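Local coordinates for imidazoleglycerol-phosphate dehydratase (Pyrococcus furiosus, PDB 5DNL), which catalyses the manganese-dependent dehydration of imidazoleglycerol phosphate to 3-(imidazol-4-yl)-2-oxopropyl phosphate, the sixth step of histidine biosynthesis, at residues A[6-10]-A[45-49]; A[22-27]-A[51-55]; A[29-33]-A[145-149]; A[1-5]-A[60-65]. All coordinates share one frame; numbering follows the deposited sequence.

Contact 1: A[6-10]-A[45-49]; sequences KETDI and TATYD. With 5DL ([(2S)-2-hydroxy-3-(1H-1,2,4-triazol-1-yl)propyl]phosphonic acid), chain F.
Glu-7 and Asp-49 meet where an antiparallel strand pair ends at the inhibitor pocket, its end bringing a carboxylate to the ligand. Behind them Asp-9 and Thr-47 form a hydrogen-bonded pair, with Asp-9 N to Thr-47 O at 3.0 Å and Thr-47 N to Asp-9 O also at 3.0 Å. On the other face of the ribbon Ile-10 CG1 rests on Ala-46 CB at 4.0 Å. Toward the pocket the ladder frays: the bond from Asp-49 N to Glu-7 O is weak. The carboxylate of Asp-49, turned between its own backbone N and carbonyl carbon (chi1 50°), lies against the base of Glu-7, with OD2 3.5 Å from Glu-7 CB. A water donates to both Asp-49 OD2 and Lys-6 O, bridging the two ends. Glu-7 itself extends beyond CG until OE2 lies 2.8 Å from O13 of the inhibitor. Asp-49 OD1 is hydrogen-bonded to ND1 of His-53, a manganese ligand, and so acts as a second-shell group. Helix 51-69 packs against the Ile-10 and Ala-46 face, while strands 2-4 and 20-21 flank the pair within the sheet.

Contact 2: A[22-27]-A[51-55]; sequences TNDLIL and RHHLW. With MN (manganese (II) ion), chain D; MN (manganese (II) ion), chain E; 5DL ([(2S)-2-hydroxy-3-(1H-1,2,4-triazol-1-yl)propyl]phosphonic acid), chain F.
Asp-24 OD2 is the tight centre of this contact, taking three donors from helix 51-69. Arg-51 grips it side-on with NE (2.7 Å from Asp-24 OD2) and NH2, a salt bridge in which OD2 lies in the guanidinium plane. Trp-55 NE1 adds a nearly straight bond to the same Asp-24 OD2 at 2.9 Å, within the indole plane. With CG anti to its backbone N (chi1 175°) the carboxylate reaches both ways: Asp-24, the N-cap of helix 25-38, also accepts from Leu-27 N at OD1, 3.1 Å away. Leu-27 CD1 sits over the six-membered ring of Trp-55, 3.6 Å from its centroid, a CH-pi contact. Leu-27 CD2 and Leu-54 CD2 meet tip to tip at 3.7 Å. The packing is looser on the side of Ile-26 and Arg-51, both partly exposed: Ile-26 CB is 3.9 Å from Arg-51 NH2, and Ile-26 CG2 meets the Trp-55 ring edge, 4.0 Å from CZ2. On the same helix turn His-52 and His-53 each bind a manganese ion through NE2, the inhibitor triazole linking the two. Trp-55 and Arg-51 pack on Leu-118 of helix 116-130, and Leu-54 lies against Ala-46 and Tyr-48 of strand 42-48.

Contact 3: A[29-33]-A[145-149]; sequences HMLTA and HHIVE. With MN (manganese (II) ion), chain B; MN (manganese (II) ion), chain C; 5DL ([(2S)-2-hydroxy-3-(1H-1,2,4-triazol-1-yl)propyl]phosphonic acid), chain G.
In His-29, His-145 and Glu-149 alike CG stands anti to the backbone N (chi1 -179° in His-29), which turns all three toward one manganese ion; the glutamate then runs out extended. The bonds to the metal are 2.2 Å from His-29 NE2, 2.3 Å from His-145 NE2 and 2.1 Å from Glu-149 OE1. The ion, rather than direct hydrogen bonding, thus holds the polar ends together. The two imidazoles meet rim to rim with their planes 64° apart, as suits ligands converging on a common centre. Inhibitor atoms N1 and O13 also bind this metal, and C5 of its triazole lies over one face of the His-145 ring. N4 reaches a second manganese, held here by His-146 NE2 at 2.3 Å. His-53 of a neighbouring subunit is a further ligand of the first ion. Away from the metal, Met-30 SD touches Glu-149 CA at 3.6 Å and Val-148 CG1 at 3.8 Å in apolar packing. The axes of segments 29-33 and 145-149 cross at -46°, 11.1 Å apart at closest, within helices 25-38 and 144-162; Phe-114 packs on Met-30, Val-148 and His-145, and Met-84 of strand 77-84 touches Glu-149.

Contact 4: A[1-5]-A[60-65]; sequences MRRTT and ITLGEA
Ile-60 CD1 lies over one face of the Arg-3 guanidinium, 3.8 Å above its plane and offset toward the rim. At the edge of that group, in its plane, a water accepts from Arg-3 NE at 2.9 Å and donates to Glu-64 OE2 at 2.6 Å. The arginine chain is extended from CG to NE, which carries it along the helix surface past Thr-61 and Ile-60. On the way Arg-3 CB comes within 3.3 Å of Thr-61 OG1, a packing contact; the hydroxyl itself is hydrogen-bonded to the backbone O of Asp-57. Met-1 covers the next turn: its CB touches Ala-65 CB at 3.8 Å, and Met-1 CG lies 3.9 Å from Thr-61 CG2. Bends about CB-CG (chi2 63°) and CG-SD fold the thioether end over Glu-64, with Met-1 CE 3.7 Å from Glu-64 O. The chemistry implies a mixed interface: aliphatic groups fit the strand to the helix, and the charges of Arg-3 and Glu-64 meet through water, NE to OE2 being 4.9 Å. Arg-3 NH1 also forms a salt bridge with Asp-57, one turn before Thr-61, which together with the water should favour the extended arginine.

How the contacts relate
The four contacts illustrate how one chain can serve two active sites. Along the sequence 1-5 and 6-10 come first, then 22-27 and 29-33 on helix 25-38; segment 45-49 follows on strand 42-48, then 51-55 and 60-65 on helix 51-69, and finally 145-149. Contacts 1 and 2 lie with centres about 9 Å apart and share one inhibitor; contact 4, its centre about 11 Å from that of contact 1, continues its sheet through strand 2-4. Contact 3 uses helix 25-38 as contact 2 does, their centres about 12 Å apart, yet faces another inhibitor, its centre about 21 Å from that of contact 1. Neighbouring subunits complete both sites, consistent with activity depending on the assembly of subunits.

Contact 1: A[6-10]-A[45-49]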
loop_
_atom_site.group_PDB
_atom_site.type_symbol
_atom_site.label_atom_id
_atom_site.label_comp_id
_atom_site.label_asym_id
_atom_site.label_seq_id
_atom_site.Cartn_x
_atom_site.Cartn_y
_atom_site.Cartn_z
ATOM N N LYS A 6 -11.427 33.319 -42.469
ATOM C CA LYS A 6 -11.657 34.517 -41.671
ATOM C C LYS A 6 -10.694 34.661 -40.483
ATOM O O LYS A 6 -10.628 35.738 -39.895
ATOM C CB LYS A 6 -13.110 34.581 -41.180
ATOM C CG LYS A 6 -14.116 34.693 -42.319
ATOM C CD LYS A 6 -15.552 34.748 -41.825
ATOM C CE LYS A 6 -16.531 34.833 -42.981
ATOM N NZ LYS A 6 -17.943 34.905 -42.513
ATOM N N GLU A 7 -9.973 33.591 -40.124
ATOM C CA GLU A 7 -9.013 33.597 -39.011
ATOM C C GLU A 7 -7.572 33.855 -39.432
ATOM O O GLU A 7 -6.830 34.550 -38.731
ATOM C CB GLU A 7 -9.068 32.235 -38.291
ATOM C CG GLU A 7 -10.422 31.921 -37.679
ATOM C CD GLU A 7 -10.561 30.486 -37.214
ATOM O OE1 GLU A 7 -9.688 29.660 -37.499
ATOM O OE2 GLU A 7 -11.589 30.185 -36.567
ATOM N N THR A 8 -7.162 33.251 -40.540
ATOM C CA THR A 8 -5.758 33.271 -40.978
ATOM C C THR A 8 -5.636 33.419 -42.496
ATOM O O THR A 8 -6.550 33.057 -43.233
ATOM C CB THR A 8 -4.977 31.991 -40.590
ATOM O OG1 THR A 8 -5.554 30.870 -41.254
ATOM C CG2 THR A 8 -4.983 31.763 -39.080
ATOM N N ASP A 9 -4.481 33.925 -42.933
ATOM C CA ASP A 9 -4.172 34.042 -44.361
ATOM C C ASP A 9 -2.716 33.655 -44.470
ATOM O O ASP A 9 -1.860 34.324 -43.895
ATOM C CB ASP A 9 -4.396 35.476 -44.835
ATOM C CG ASP A 9 -4.287 35.617 -46.327
ATOM O OD1 ASP A 9 -4.292 34.611 -47.070
ATOM O OD2 ASP A 9 -4.206 36.785 -46.755
ATOM N N ILE A 10 -2.461 32.523 -45.117
ATOM C CA ILE A 10 -1.140 31.929 -45.139
ATOM C C ILE A 10 -0.702 31.636 -46.566
ATOM O O ILE A 10 -1.472 31.088 -47.356
ATOM C CB ILE A 10 -1.160 30.621 -44.333
ATOM C CG1 ILE A 10 -1.471 30.946 -42.856
ATOM C CG2 ILE A 10 0.187 29.914 -44.447
ATOM C CD1 ILE A 10 -1.798 29.746 -42.030
ATOM N N THR A 45 4.567 33.482 -45.411
ATOM C CA THR A 45 4.021 34.696 -44.825
ATOM C C THR A 45 2.658 34.360 -44.234
ATOM O O THR A 45 1.938 33.536 -44.786
ATOM C CB THR A 45 3.896 35.844 -45.854
ATOM O OG1 THR A 45 2.979 35.479 -46.883
ATOM C CG2 THR A 45 5.240 36.139 -46.470
ATOM N N ALA A 46 2.323 34.978 -43.113
ATOM C CA ALA A 46 1.027 34.764 -42.490
ATOM C C ALA A 46 0.508 35.986 -41.759
ATOM O O ALA A 46 1.279 36.773 -41.205
ATOM C CB ALA A 46 1.119 33.610 -41.500
ATOM N N THR A 47 -0.815 36.096 -41.725
ATOM C CA THR A 47 -1.509 36.902 -40.749
ATOM C C THR A 47 -2.462 35.972 -40.001
ATOM O O THR A 47 -2.922 34.968 -40.549
ATOM C CB THR A 47 -2.261 38.086 -41.386
ATOM O OG1 THR A 47 -3.197 37.616 -42.348
ATOM C CG2 THR A 47 -1.272 39.034 -42.072
ATOM N N TYR A 48 -2.744 36.313 -38.753
ATOM C CA TYR A 48 -3.558 35.462 -37.909
ATOM C C TYR A 48 -4.197 36.250 -36.778
ATOM O O TYR A 48 -3.723 37.325 -36.406
ATOM C CB TYR A 48 -2.682 34.344 -37.308
ATOM C CG TYR A 48 -1.670 34.817 -36.290
ATOM C CD1 TYR A 48 -0.412 35.271 -36.677
ATOM C CD2 TYR A 48 -1.945 34.754 -34.929
ATOM C CE1 TYR A 48 0.518 35.692 -35.731
ATOM C CE2 TYR A 48 -1.037 35.194 -33.983
ATOM C CZ TYR A 48 0.204 35.647 -34.401
ATOM O OH TYR A 48 1.132 36.045 -33.469
ATOM N N ASP A 49 -5.220 35.644 -36.178
ATOM C CA ASP A 49 -5.874 36.202 -34.998
ATOM C C ASP A 49 -5.302 35.603 -33.713
ATOM O O ASP A 49 -4.819 36.322 -32.849
ATOM C CB ASP A 49 -7.414 36.075 -35.092
ATOM C CG ASP A 49 -7.915 34.653 -35.465
ATOM O OD1 ASP A 49 -7.122 33.696 -35.569
ATOM O OD2 ASP A 49 -9.144 34.491 -35.680
HETATM N N1 5DL F . -10.078 26.399 -33.287
HETATM C C3 5DL F . -10.029 24.433 -34.379
HETATM N N2 5DL F . -10.755 25.522 -34.098
HETATM C C8 5DL F . -13.741 27.011 -35.984
HETATM C C7 5DL F . -12.294 26.942 -35.494
HETATM C C6 5DL F . -12.111 25.728 -34.596
HETATM C C5 5DL F . -8.907 25.782 -33.099
HETATM O O10 5DL F . -13.295 25.184 -37.895
HETATM P P9 5DL F . -14.345 25.572 -36.909
HETATM O O11 5DL F . -15.652 25.991 -37.538
HETATM O O12 5DL F . -14.622 24.437 -35.933
HETATM O O13 5DL F . -11.935 28.124 -34.765
HETATM N N4 5DL F . -8.831 24.593 -33.739
HETATM O O HOH W 1 -11.005 35.874 -37.170
HETATM O O HOH W 2 -3.156 38.743 -44.824
#

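Contact 2: A[22-27]-A[51-55]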
loop_
_atom_site.group_PDB
_atom_site.type_symbol
_atom_site.label_atom_id
_atom_site.label_comp_id
_atom_site.label_asym_id
_atom_site.label_seq_id
_atom_site.Cartn_x
_atom_site.Cartn_y
_atom_site.Cartn_z
ATOM N N THR A 22 5.870 34.903 -39.945
ATOM C CA THR A 22 4.506 34.583 -39.543
ATOM C C THR A 22 3.929 35.517 -38.504
ATOM O O THR A 22 2.770 35.348 -38.113
ATOM C CB THR A 22 4.463 33.173 -38.937
ATOM O OG1 THR A 22 5.223 33.147 -37.719
ATOM C CG2 THR A 22 5.005 32.147 -39.902
ATOM N N ASN A 23 4.717 36.477 -38.041
ATOM C CA ASN A 23 4.375 37.326 -36.886
ATOM C C ASN A 23 4.331 36.568 -35.549
ATOM O O ASN A 23 3.718 37.021 -34.596
ATOM C CB ASN A 23 3.087 38.132 -37.138
ATOM C CG ASN A 23 3.205 39.013 -38.356
ATOM O OD1 ASN A 23 4.051 39.905 -38.390
ATOM N ND2 ASN A 23 2.397 38.743 -39.380
ATOM N N ASP A 24 5.025 35.424 -35.488
ATOM C CA ASP A 24 5.237 34.682 -34.250
ATOM C C ASP A 24 6.722 34.276 -34.303
ATOM O O ASP A 24 7.098 33.453 -35.147
ATOM C CB ASP A 24 4.294 33.477 -34.257
ATOM C CG ASP A 24 4.491 32.537 -33.081
ATOM O OD1 ASP A 24 5.593 32.453 -32.530
ATOM O OD2 ASP A 24 3.528 31.856 -32.732
ATOM N N LEU A 25 7.560 34.865 -33.444
ATOM C CA LEU A 25 8.997 34.637 -33.548
ATOM C C LEU A 25 9.402 33.204 -33.221
ATOM O O LEU A 25 10.402 32.704 -33.752
ATOM C CB LEU A 25 9.797 35.602 -32.668
ATOM C CG LEU A 25 9.657 37.083 -33.014
ATOM C CD1 LEU A 25 10.541 37.939 -32.106
ATOM C CD2 LEU A 25 9.985 37.345 -34.469
ATOM N N ILE A 26 8.621 32.539 -32.371
ATOM C CA ILE A 26 8.889 31.138 -32.063
ATOM C C ILE A 26 8.634 30.274 -33.299
ATOM O O ILE A 26 9.469 29.427 -33.665
ATOM C CB ILE A 26 8.028 30.607 -30.891
ATOM C CG1 ILE A 26 8.203 31.466 -29.619
ATOM C CG2 ILE A 26 8.291 29.131 -30.638
ATOM C CD1 ILE A 26 9.515 31.316 -28.910
ATOM N N LEU A 27 7.475 30.449 -33.924
ATOM C CA LEU A 27 7.155 29.676 -35.111
ATOM C C LEU A 27 8.112 29.983 -36.246
ATOM O O LEU A 27 8.492 29.084 -36.996
ATOM C CB LEU A 27 5.702 29.909 -35.555
ATOM C CG LEU A 27 5.220 29.001 -36.677
ATOM C CD1 LEU A 27 5.347 27.518 -36.333
ATOM C CD2 LEU A 27 3.768 29.358 -36.981
ATOM N N ARG A 51 -2.765 32.424 -31.959
ATOM C CA ARG A 51 -1.595 31.608 -32.266
ATOM C C ARG A 51 -1.974 30.159 -32.619
ATOM O O ARG A 51 -1.360 29.562 -33.482
ATOM C CB ARG A 51 -0.569 31.610 -31.113
ATOM C CG ARG A 51 0.190 32.929 -30.964
ATOM C CD ARG A 51 1.232 32.862 -29.857
ATOM N NE ARG A 51 2.410 32.076 -30.245
ATOM C CZ ARG A 51 3.148 31.322 -29.431
ATOM N NH1 ARG A 51 2.813 31.151 -28.148
ATOM N NH2 ARG A 51 4.215 30.710 -29.915
ATOM N N HIS A 52 -2.965 29.565 -31.940
ATOM C CA HIS A 52 -3.376 28.196 -32.282
ATOM C C HIS A 52 -3.797 28.120 -33.742
ATOM O O HIS A 52 -3.402 27.200 -34.453
ATOM C CB HIS A 52 -4.510 27.783 -31.374
ATOM C CG HIS A 52 -5.090 26.416 -31.598
ATOM N ND1 HIS A 52 -5.351 25.576 -30.536
ATOM C CD2 HIS A 52 -5.539 25.766 -32.702
ATOM C CE1 HIS A 52 -5.947 24.484 -30.972
ATOM N NE2 HIS A 52 -6.060 24.565 -32.281
ATOM N N HIS A 53 -4.624 29.072 -34.168
ATOM C CA HIS A 53 -5.070 29.076 -35.561
ATOM C C HIS A 53 -3.863 29.195 -36.509
ATOM O O HIS A 53 -3.816 28.545 -37.542
ATOM C CB HIS A 53 -6.060 30.191 -35.846
ATOM C CG HIS A 53 -7.332 30.103 -35.055
ATOM N ND1 HIS A 53 -8.109 31.208 -34.798
ATOM C CD2 HIS A 53 -7.967 29.062 -34.469
ATOM C CE1 HIS A 53 -9.164 30.857 -34.093
ATOM N NE2 HIS A 53 -9.112 29.557 -33.897
ATOM N N LEU A 54 -2.890 30.026 -36.156
ATOM C CA LEU A 54 -1.668 30.138 -36.940
ATOM C C LEU A 54 -0.902 28.836 -37.048
ATOM O O LEU A 54 -0.551 28.391 -38.129
ATOM C CB LEU A 54 -0.747 31.202 -36.357
ATOM C CG LEU A 54 0.625 31.331 -36.992
ATOM C CD1 LEU A 54 0.521 31.877 -38.417
ATOM C CD2 LEU A 54 1.540 32.176 -36.120
ATOM N N TRP A 55 -0.613 28.212 -35.908
ATOM C CA TRP A 55 0.197 26.982 -35.920
ATOM C C TRP A 55 -0.476 25.852 -36.708
ATOM O O TRP A 55 0.158 25.148 -37.495
ATOM C CB TRP A 55 0.581 26.543 -34.491
ATOM C CG TRP A 55 1.691 27.364 -33.881
ATOM C CD1 TRP A 55 1.687 28.718 -33.658
ATOM C CD2 TRP A 55 2.977 26.889 -33.443
ATOM N NE1 TRP A 55 2.879 29.101 -33.101
ATOM C CE2 TRP A 55 3.686 28.008 -32.959
ATOM C CE3 TRP A 55 3.590 25.621 -33.393
ATOM C CZ2 TRP A 55 4.975 27.904 -32.445
ATOM C CZ3 TRP A 55 4.863 25.523 -32.876
ATOM C CH2 TRP A 55 5.542 26.658 -32.417
HETATM MN MN MN D . -7.142 23.072 -33.595
HETATM MN MN MN E . -10.857 28.433 -32.766
HETATM N N1 5DL F . -10.078 26.399 -33.287
HETATM C C3 5DL F . -10.029 24.433 -34.379
HETATM N N2 5DL F . -10.755 25.522 -34.098
HETATM C C8 5DL F . -13.741 27.011 -35.984
HETATM C C7 5DL F . -12.294 26.942 -35.494
HETATM C C6 5DL F . -12.111 25.728 -34.596
HETATM C C5 5DL F . -8.907 25.782 -33.099
HETATM O O10 5DL F . -13.295 25.184 -37.895
HETATM P P9 5DL F . -14.345 25.572 -36.909
HETATM O O11 5DL F . -15.652 25.991 -37.538
HETATM O O12 5DL F . -14.622 24.437 -35.933
HETATM O O13 5DL F . -11.935 28.124 -34.765
HETATM N N4 5DL F . -8.831 24.593 -33.739
HETATM O O HOH W 3 -8.392 21.946 -35.018
#

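Contact 3: A[29-33]-A[145-149]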
loop_
_atom_site.group_PDB
_atom_site.type_symbol
_atom_site.label_atom_id
_atom_site.label_comp_id
_atom_site.label_asym_id
_atom_site.label_seq_id
_atom_site.Cartn_x
_atom_site.Cartn_y
_atom_site.Cartn_z
ATOM N N HIS A 29 11.228 30.664 -36.014
ATOM C CA HIS A 29 12.433 29.885 -35.693
ATOM C C HIS A 29 12.214 28.401 -35.995
ATOM O O HIS A 29 13.050 27.765 -36.602
ATOM C CB HIS A 29 12.843 30.116 -34.236
ATOM C CG HIS A 29 14.080 29.395 -33.820
ATOM N ND1 HIS A 29 15.217 29.330 -34.602
ATOM C CD2 HIS A 29 14.384 28.761 -32.667
ATOM C CE1 HIS A 29 16.145 28.637 -33.965
ATOM N NE2 HIS A 29 15.675 28.311 -32.778
ATOM N N MET A 30 11.078 27.855 -35.577
ATOM C CA MET A 30 10.786 26.445 -35.804
ATOM C C MET A 30 10.686 26.124 -37.291
ATOM O O MET A 30 11.191 25.101 -37.729
ATOM C CB MET A 30 9.493 26.037 -35.096
ATOM C CG MET A 30 9.546 26.037 -33.572
ATOM S SD MET A 30 10.900 25.119 -32.828
ATOM C CE MET A 30 12.064 26.445 -32.573
ATOM N N LEU A 31 10.041 27.006 -38.051
ATOM C CA LEU A 31 9.918 26.806 -39.496
ATOM C C LEU A 31 11.243 26.988 -40.207
ATOM O O LEU A 31 11.494 26.322 -41.207
ATOM C CB LEU A 31 8.867 27.718 -40.110
ATOM C CG LEU A 31 7.428 27.479 -39.663
ATOM C CD1 LEU A 31 6.550 28.621 -40.142
ATOM C CD2 LEU A 31 6.906 26.137 -40.173
ATOM N N THR A 32 12.078 27.892 -39.714
ATOM C CA THR A 32 13.436 28.049 -40.257
ATOM C C THR A 32 14.214 26.752 -40.085
ATOM O O THR A 32 14.853 26.263 -41.023
ATOM C CB THR A 32 14.141 29.247 -39.613
ATOM O OG1 THR A 32 13.418 30.441 -39.932
ATOM C CG2 THR A 32 15.574 29.400 -40.112
ATOM N N ALA A 33 14.098 26.139 -38.905
ATOM C CA ALA A 33 14.708 24.829 -38.650
ATOM C C ALA A 33 14.130 23.778 -39.598
ATOM O O ALA A 33 14.858 23.055 -40.254
ATOM C CB ALA A 33 14.482 24.419 -37.199
ATOM N N HIS A 145 12.362 24.087 -25.340
ATOM C CA HIS A 145 12.884 24.602 -26.612
ATOM C C HIS A 145 13.683 23.505 -27.293
ATOM O O HIS A 145 13.539 23.286 -28.506
ATOM C CB HIS A 145 13.774 25.810 -26.302
ATOM C CG HIS A 145 14.261 26.598 -27.477
ATOM N ND1 HIS A 145 14.312 27.971 -27.427
ATOM C CD2 HIS A 145 14.827 26.244 -28.653
ATOM C CE1 HIS A 145 14.838 28.435 -28.548
ATOM N NE2 HIS A 145 15.164 27.412 -29.305
ATOM N N HIS A 146 14.522 22.798 -26.537
ATOM C CA HIS A 146 15.348 21.738 -27.123
ATOM C C HIS A 146 14.465 20.609 -27.685
ATOM O O HIS A 146 14.714 20.103 -28.778
ATOM C CB HIS A 146 16.332 21.174 -26.123
ATOM C CG HIS A 146 17.339 22.169 -25.645
ATOM N ND1 HIS A 146 18.080 21.981 -24.497
ATOM C CD2 HIS A 146 17.722 23.366 -26.153
ATOM C CE1 HIS A 146 18.894 23.003 -24.333
ATOM N NE2 HIS A 146 18.688 23.868 -25.307
ATOM N N ILE A 147 13.420 20.248 -26.948
ATOM C CA ILE A 147 12.497 19.188 -27.372
ATOM C C ILE A 147 11.743 19.598 -28.634
ATOM O O ILE A 147 11.693 18.841 -29.615
ATOM C CB ILE A 147 11.518 18.804 -26.234
ATOM C CG1 ILE A 147 12.281 18.125 -25.101
ATOM C CG2 ILE A 147 10.415 17.899 -26.750
ATOM C CD1 ILE A 147 11.539 18.078 -23.772
ATOM N N VAL A 148 11.143 20.782 -28.609
ATOM C CA VAL A 148 10.299 21.224 -29.726
ATOM C C VAL A 148 11.178 21.491 -30.963
ATOM O O VAL A 148 10.835 21.076 -32.081
ATOM C CB VAL A 148 9.453 22.425 -29.329
ATOM C CG1 VAL A 148 8.680 23.000 -30.511
ATOM C CG2 VAL A 148 8.462 22.030 -28.242
ATOM N N GLU A 149 12.312 22.171 -30.785
ATOM C CA GLU A 149 13.175 22.417 -31.945
ATOM C C GLU A 149 13.722 21.103 -32.510
ATOM O O GLU A 149 13.803 20.962 -33.724
ATOM C CB GLU A 149 14.305 23.408 -31.638
ATOM C CG GLU A 149 15.048 23.873 -32.877
ATOM C CD GLU A 149 16.063 24.936 -32.618
ATOM O OE1 GLU A 149 16.080 25.542 -31.515
ATOM O OE2 GLU A 149 16.903 25.111 -33.539
HETATM MN MN MN B . 16.756 27.512 -31.019
HETATM MN MN MN C . 19.886 25.822 -25.490
HETATM N N1 5DL G . 18.127 26.602 -29.500
HETATM C C3 5DL G . 19.976 25.554 -28.765
HETATM N N2 5DL G . 19.240 25.872 -29.836
HETATM C C8 5DL G . 20.261 26.053 -33.527
HETATM C C7 5DL G . 19.858 26.612 -32.161
HETATM C C6 5DL G . 19.590 25.468 -31.194
HETATM C C5 5DL G . 18.236 26.710 -28.172
HETATM O O10 5DL G . 22.784 25.628 -32.727
HETATM P P9 5DL G . 21.725 24.982 -33.554
HETATM O O11 5DL G . 22.098 24.814 -35.008
HETATM O O12 5DL G . 21.351 23.618 -32.992
HETATM O O13 5DL G . 18.681 27.428 -32.260
HETATM N N4 5DL G . 19.336 26.093 -27.684
HETATM O O HOH W 4 21.656 24.817 -26.334
#

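Contact 4: A[1-5]-A[60-65]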
loop_
_atom_site.group_PDB
_atom_site.type_symbol
_atom_site.label_atom_id
_atom_site.label_comp_id
_atom_site.label_asym_id
_atom_site.label_seq_id
_atom_site.Cartn_x
_atom_site.Cartn_y
_atom_site.Cartn_z
ATOM N N MET A 1 1.357 27.966 -52.443
ATOM C CA MET A 1 0.095 27.453 -51.842
ATOM C C MET A 1 -0.446 28.513 -50.888
ATOM O O MET A 1 0.267 28.940 -49.980
ATOM C CB MET A 1 0.365 26.154 -51.078
ATOM C CG MET A 1 -0.861 25.467 -50.524
ATOM S SD MET A 1 -2.030 24.925 -51.778
ATOM C CE MET A 1 -1.061 23.672 -52.612
ATOM N N ARG A 2 -1.685 28.943 -51.105
ATOM C CA ARG A 2 -2.330 29.920 -50.231
ATOM C C ARG A 2 -3.583 29.310 -49.640
ATOM O O ARG A 2 -4.314 28.571 -50.309
ATOM C CB ARG A 2 -2.679 31.194 -50.989
ATOM C CG ARG A 2 -3.194 32.319 -50.103
ATOM C CD ARG A 2 -3.374 33.602 -50.868
ATOM N NE ARG A 2 -3.546 34.755 -49.994
ATOM C CZ ARG A 2 -3.699 36.005 -50.435
ATOM N NH1 ARG A 2 -3.714 36.268 -51.743
ATOM N NH2 ARG A 2 -3.839 37.006 -49.574
ATOM N N ARG A 3 -3.813 29.615 -48.367
ATOM C CA ARG A 3 -5.013 29.181 -47.677
ATOM C C ARG A 3 -5.519 30.349 -46.869
ATOM O O ARG A 3 -4.775 30.902 -46.054
ATOM C CB ARG A 3 -4.725 27.983 -46.776
ATOM C CG ARG A 3 -5.955 27.416 -46.100
ATOM C CD ARG A 3 -5.603 26.233 -45.201
ATOM N NE ARG A 3 -6.741 25.670 -44.476
ATOM C CZ ARG A 3 -7.213 26.103 -43.308
ATOM N NH1 ARG A 3 -6.715 27.167 -42.699
ATOM N NH2 ARG A 3 -8.238 25.468 -42.745
ATOM N N THR A 4 -6.775 30.731 -47.096
ATOM C CA THR A 4 -7.342 31.906 -46.468
ATOM C C THR A 4 -8.673 31.575 -45.816
ATOM O O THR A 4 -9.550 30.986 -46.443
ATOM C CB THR A 4 -7.561 33.033 -47.506
ATOM O OG1 THR A 4 -6.356 33.215 -48.270
ATOM C CG2 THR A 4 -7.950 34.341 -46.822
ATOM N N THR A 5 -8.801 31.927 -44.544
ATOM C CA THR A 5 -10.072 31.855 -43.836
ATOM C C THR A 5 -10.323 33.201 -43.197
ATOM O O THR A 5 -9.506 34.125 -43.316
ATOM C CB THR A 5 -10.086 30.756 -42.730
ATOM O OG1 THR A 5 -9.311 31.186 -41.617
ATOM C CG2 THR A 5 -9.555 29.431 -43.249
ATOM N N ILE A 60 -1.345 22.901 -41.934
ATOM C CA ILE A 60 -2.200 22.497 -43.055
ATOM C C ILE A 60 -1.625 22.993 -44.376
ATOM O O ILE A 60 -1.530 22.206 -45.323
ATOM C CB ILE A 60 -3.637 23.004 -42.895
ATOM C CG1 ILE A 60 -4.335 22.370 -41.667
ATOM C CG2 ILE A 60 -4.445 22.734 -44.160
ATOM C CD1 ILE A 60 -5.644 23.031 -41.266
ATOM N N THR A 61 -1.288 24.277 -44.430
ATOM C CA THR A 61 -0.872 24.889 -45.701
ATOM C C THR A 61 0.495 24.341 -46.132
ATOM O O THR A 61 0.701 24.031 -47.307
ATOM C CB THR A 61 -0.848 26.421 -45.589
ATOM O OG1 THR A 61 -2.083 26.885 -45.058
ATOM C CG2 THR A 61 -0.635 27.075 -46.974
ATOM N N LEU A 62 1.417 24.192 -45.188
ATOM C CA LEU A 62 2.709 23.565 -45.456
ATOM C C LEU A 62 2.512 22.130 -45.956
ATOM O O LEU A 62 3.156 21.689 -46.907
ATOM C CB LEU A 62 3.595 23.587 -44.209
ATOM C CG LEU A 62 4.939 22.865 -44.264
ATOM C CD1 LEU A 62 5.837 23.418 -45.362
ATOM C CD2 LEU A 62 5.638 22.946 -42.918
ATOM N N GLY A 63 1.631 21.370 -45.304
ATOM C CA GLY A 63 1.331 20.024 -45.767
ATOM C C GLY A 63 0.801 19.972 -47.190
ATOM O O GLY A 63 1.210 19.124 -47.978
ATOM N N GLU A 64 -0.139 20.851 -47.482
ATOM C CA GLU A 64 -0.710 20.933 -48.828
ATOM C C GLU A 64 0.370 21.305 -49.831
ATOM O O GLU A 64 0.411 20.751 -50.937
ATOM C CB GLU A 64 -1.817 21.971 -48.861
ATOM C CG GLU A 64 -3.072 21.565 -48.106
ATOM C CD GLU A 64 -4.123 22.673 -48.103
ATOM O OE1 GLU A 64 -3.815 23.858 -48.390
ATOM O OE2 GLU A 64 -5.274 22.366 -47.787
ATOM N N ALA A 65 1.265 22.202 -49.436
ATOM C CA ALA A 65 2.367 22.637 -50.320
ATOM C C ALA A 65 3.317 21.491 -50.576
ATOM O O ALA A 65 3.737 21.255 -51.724
ATOM C CB ALA A 65 3.094 23.837 -49.769
HETATM O O HOH W 5 -7.172 23.892 -46.784
#